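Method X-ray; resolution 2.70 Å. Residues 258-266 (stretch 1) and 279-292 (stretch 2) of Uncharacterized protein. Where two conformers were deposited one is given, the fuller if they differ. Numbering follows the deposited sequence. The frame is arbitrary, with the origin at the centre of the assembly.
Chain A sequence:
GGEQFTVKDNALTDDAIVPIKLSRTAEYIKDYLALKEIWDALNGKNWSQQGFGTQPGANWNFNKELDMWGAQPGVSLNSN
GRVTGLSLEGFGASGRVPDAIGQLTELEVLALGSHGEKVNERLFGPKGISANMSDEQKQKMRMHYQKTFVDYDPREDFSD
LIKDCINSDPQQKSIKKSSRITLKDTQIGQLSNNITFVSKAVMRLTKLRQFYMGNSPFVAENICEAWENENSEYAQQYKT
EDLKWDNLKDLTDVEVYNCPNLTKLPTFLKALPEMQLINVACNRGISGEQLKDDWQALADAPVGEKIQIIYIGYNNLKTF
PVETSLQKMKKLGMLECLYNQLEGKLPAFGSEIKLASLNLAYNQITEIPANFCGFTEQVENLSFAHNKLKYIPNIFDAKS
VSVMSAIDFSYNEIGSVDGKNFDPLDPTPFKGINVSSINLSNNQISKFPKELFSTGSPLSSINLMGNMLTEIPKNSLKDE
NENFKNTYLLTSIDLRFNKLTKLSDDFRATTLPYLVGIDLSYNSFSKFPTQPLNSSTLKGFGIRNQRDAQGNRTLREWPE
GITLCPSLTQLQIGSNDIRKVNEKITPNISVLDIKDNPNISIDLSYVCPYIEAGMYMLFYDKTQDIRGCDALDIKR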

# COMPACT_ATOMS: atom_id res chain seq x y z
N ASN A 258 8.34 -1.64 15.09
CA ASN A 258 9.33 -0.59 15.31
C ASN A 258 9.96 -0.68 16.72
O ASN A 258 9.78 0.22 17.54
CB ASN A 258 8.67 0.78 15.09
CG ASN A 258 9.59 1.95 15.03
OD1 ASN A 258 10.78 1.83 14.75
ND2 ASN A 258 9.06 3.11 15.32
N CYS A 259 10.66 -1.80 17.00
CA CYS A 259 11.39 -1.95 18.26
C CYS A 259 12.88 -1.98 17.89
O CYS A 259 13.40 -3.01 17.44
CB CYS A 259 10.91 -3.18 19.03
SG CYS A 259 9.16 -3.11 19.53
N PRO A 260 13.52 -0.78 17.91
CA PRO A 260 14.89 -0.63 17.37
C PRO A 260 15.98 -1.46 18.03
O PRO A 260 17.01 -1.68 17.38
CB PRO A 260 15.19 0.85 17.58
CG PRO A 260 14.28 1.28 18.64
CD PRO A 260 13.01 0.54 18.35
N ASN A 261 15.77 -1.94 19.27
CA ASN A 261 16.83 -2.70 19.92
C ASN A 261 16.64 -4.23 19.72
O ASN A 261 17.45 -5.02 20.24
CB ASN A 261 16.95 -2.31 21.38
CG ASN A 261 17.32 -0.85 21.53
OD1 ASN A 261 18.19 -0.32 20.81
ND2 ASN A 261 16.62 -0.15 22.41
N LEU A 262 15.67 -4.64 18.88
CA LEU A 262 15.52 -6.04 18.51
C LEU A 262 16.65 -6.42 17.55
O LEU A 262 16.93 -5.67 16.62
CB LEU A 262 14.15 -6.33 17.86
CG LEU A 262 12.88 -6.20 18.70
CD1 LEU A 262 11.69 -6.59 17.90
CD2 LEU A 262 12.92 -7.06 19.94
N THR A 263 17.30 -7.57 17.78
CA THR A 263 18.35 -8.08 16.89
C THR A 263 17.85 -9.37 16.27
O THR A 263 18.48 -9.91 15.36
CB THR A 263 19.69 -8.25 17.61
OG1 THR A 263 19.54 -8.96 18.84
CG2 THR A 263 20.39 -6.93 17.83
N LYS A 264 16.70 -9.85 16.77
CA LYS A 264 15.97 -11.05 16.32
C LYS A 264 14.53 -10.90 16.74
O LYS A 264 14.22 -10.07 17.58
CB LYS A 264 16.59 -12.35 16.88
CG LYS A 264 16.32 -12.60 18.37
CD LYS A 264 16.84 -13.93 18.85
CE LYS A 264 16.12 -14.33 20.11
NZ LYS A 264 16.83 -15.41 20.83
N LEU A 265 13.63 -11.70 16.16
CA LEU A 265 12.21 -11.67 16.56
C LEU A 265 12.05 -12.42 17.86
O LEU A 265 12.75 -13.42 18.05
CB LEU A 265 11.27 -12.25 15.48
CG LEU A 265 11.19 -11.51 14.15
CD1 LEU A 265 10.27 -12.23 13.20
CD2 LEU A 265 10.71 -10.08 14.33
N PRO A 266 11.15 -11.97 18.78
CA PRO A 266 10.93 -12.72 20.04
C PRO A 266 10.49 -14.15 19.71
O PRO A 266 9.77 -14.39 18.74
CB PRO A 266 9.87 -11.91 20.80
CG PRO A 266 9.29 -11.01 19.83
CD PRO A 266 10.25 -10.80 18.70
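Stretch 2 279-292: NVACNRGISGEQLK

The apolar centre of the contact is Leu265. Its CB points sideways, but the end of the side chain comes nearer to stretch 2. Leu265 CD2 lies 3.6 Å from Ile286 CD1 and 3.7 Å from Val280 CG1. Leu265 CG lies 3.8 Å from Leu291 CD1. One leucine thus meets three side chains that the loop and the first helical turn of stretch 2 bring together. Ile286, with chi1 in m and chi2 in t, also reaches Leu262, where Leu262 CB and Ile286 CG1 are 4.0 Å apart.

Residues 258-263 and 282-286 run in the same direction. Asn258 pairs with Cys282, Pro260 with Gly285, and Thr263 with Ile286, their CA atoms 4.3, 5.3 and 4.2 Å apart. Stretch 1 has no regular helix or strand. A type I turn spans Cys259 to Leu262, and another spans Asn283 to Ile286, so turn lies beside turn. Gly285 fits here because it lacks a side chain: an ideal CB would clash with Pro260 O and Leu262 O. Water 2 joins the turns, donating to Cys259 O and Leu262 O and accepting from Gly285 N.

Beyond Ile286, a helix begins at Gly288. Ser287 caps it, with Gln290 N donating to Ser287 OG at 3.1 Å. Gln290 CG packs 3.7 Å from Lys264 CB, while the end of Lys264 leads away. Water 3 bridges Thr263 O and Ser287 N.

At the other end the contact is polar. Asn258 N donates to Ala281 O at 3.0 Å, and Cys259 N donates to Asn283 OD1 at 2.9 Å. Both bonds are nearly straight. Asn258 CA also makes a CA-H...O contact with Cys282 O at 3.5 Å. Water 1 donates to Asn258 OD1 and Cys282 O, each at 2.7 Å.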

# COMPACT_ATOMS: atom_id res chain seq x y z
N ASN A 279 2.53 -8.60 12.41
CA ASN A 279 3.11 -7.34 11.99
C ASN A 279 4.48 -7.21 12.66
O ASN A 279 4.56 -7.04 13.88
CB ASN A 279 2.17 -6.18 12.32
CG ASN A 279 2.53 -4.86 11.67
OD1 ASN A 279 3.70 -4.50 11.53
ND2 ASN A 279 1.52 -4.12 11.26
N VAL A 280 5.54 -7.34 11.89
CA VAL A 280 6.92 -7.26 12.40
C VAL A 280 7.67 -6.20 11.58
O VAL A 280 8.89 -6.31 11.36
CB VAL A 280 7.66 -8.63 12.43
CG1 VAL A 280 7.17 -9.50 13.60
CG2 VAL A 280 7.54 -9.39 11.10
N ALA A 281 6.94 -5.14 11.17
CA ALA A 281 7.50 -4.05 10.39
C ALA A 281 8.39 -3.12 11.26
O ALA A 281 8.20 -3.05 12.48
CB ALA A 281 6.39 -3.26 9.74
N CYS A 282 9.35 -2.42 10.62
CA CYS A 282 10.27 -1.41 11.18
C CYS A 282 11.26 -1.98 12.17
O CYS A 282 11.81 -1.20 12.95
CB CYS A 282 9.55 -0.24 11.83
SG CYS A 282 8.54 0.76 10.71
N ASN A 283 11.57 -3.28 12.12
CA ASN A 283 12.58 -3.80 13.05
C ASN A 283 13.93 -3.88 12.31
O ASN A 283 14.42 -4.96 11.98
CB ASN A 283 12.14 -5.12 13.62
CG ASN A 283 10.88 -5.02 14.43
OD1 ASN A 283 10.76 -4.17 15.32
ND2 ASN A 283 9.93 -5.90 14.15
N ARG A 284 14.51 -2.69 12.03
CA ARG A 284 15.73 -2.54 11.26
C ARG A 284 16.98 -2.78 12.07
O ARG A 284 18.06 -2.78 11.48
CB ARG A 284 15.79 -1.19 10.60
CG ARG A 284 15.28 -1.31 9.18
CD ARG A 284 15.15 0.02 8.48
NE ARG A 284 14.64 -0.20 7.14
CZ ARG A 284 14.31 0.76 6.29
NH1 ARG A 284 14.44 2.03 6.64
NH2 ARG A 284 13.83 0.45 5.09
N GLY A 285 16.84 -3.11 13.36
CA GLY A 285 17.96 -3.53 14.18
C GLY A 285 18.31 -4.97 13.87
O GLY A 285 19.43 -5.43 14.16
N ILE A 286 17.34 -5.71 13.29
CA ILE A 286 17.44 -7.13 12.91
C ILE A 286 18.07 -7.23 11.53
O ILE A 286 17.52 -6.69 10.57
CB ILE A 286 16.06 -7.88 12.94
CG1 ILE A 286 15.18 -7.48 14.17
CG2 ILE A 286 16.26 -9.41 12.82
CD1 ILE A 286 13.78 -8.13 14.23
N SER A 287 19.19 -7.99 11.43
CA SER A 287 19.87 -8.22 10.16
C SER A 287 18.96 -8.94 9.17
O SER A 287 18.05 -9.67 9.58
CB SER A 287 21.15 -9.02 10.36
OG SER A 287 20.89 -10.40 10.58
N GLY A 288 19.21 -8.74 7.87
CA GLY A 288 18.41 -9.37 6.84
C GLY A 288 18.40 -10.88 6.96
O GLY A 288 17.36 -11.51 6.73
N GLU A 289 19.57 -11.44 7.31
CA GLU A 289 19.83 -12.86 7.48
C GLU A 289 18.98 -13.41 8.66
O GLU A 289 18.28 -14.41 8.53
CB GLU A 289 21.35 -13.08 7.71
CG GLU A 289 22.29 -12.63 6.58
CD GLU A 289 22.33 -11.16 6.18
OE1 GLU A 289 22.02 -10.29 7.03
OE2 GLU A 289 22.65 -10.89 5.00
N GLN A 290 19.04 -12.71 9.81
CA GLN A 290 18.34 -13.09 11.04
C GLN A 290 16.81 -13.05 10.87
O GLN A 290 16.12 -13.94 11.38
CB GLN A 290 18.78 -12.16 12.20
CG GLN A 290 18.27 -12.55 13.59
CD GLN A 290 18.59 -13.97 13.96
OE1 GLN A 290 19.76 -14.39 14.06
NE2 GLN A 290 17.55 -14.76 14.15
N LEU A 291 16.28 -12.02 10.17
CA LEU A 291 14.84 -11.90 9.95
C LEU A 291 14.38 -12.99 8.98
O LEU A 291 13.32 -13.58 9.21
CB LEU A 291 14.49 -10.50 9.44
CG LEU A 291 13.00 -10.12 9.48
CD1 LEU A 291 12.50 -10.00 10.90
CD2 LEU A 291 12.75 -8.84 8.76
N LYS A 292 15.21 -13.34 7.95
CA LYS A 292 14.93 -14.42 6.99
C LYS A 292 14.81 -15.74 7.75
O LYS A 292 13.89 -16.52 7.50
CB LYS A 292 16.04 -14.49 5.91
CG LYS A 292 15.93 -15.66 4.90
CD LYS A 292 17.30 -16.19 4.49
CE LYS A 292 17.70 -17.50 5.16
NZ LYS A 292 17.02 -18.70 4.56
O HOH W 1 13.06 0.39 14.70
O HOH W 2 14.99 -4.12 15.36
O HOH W 3 20.62 -9.07 13.84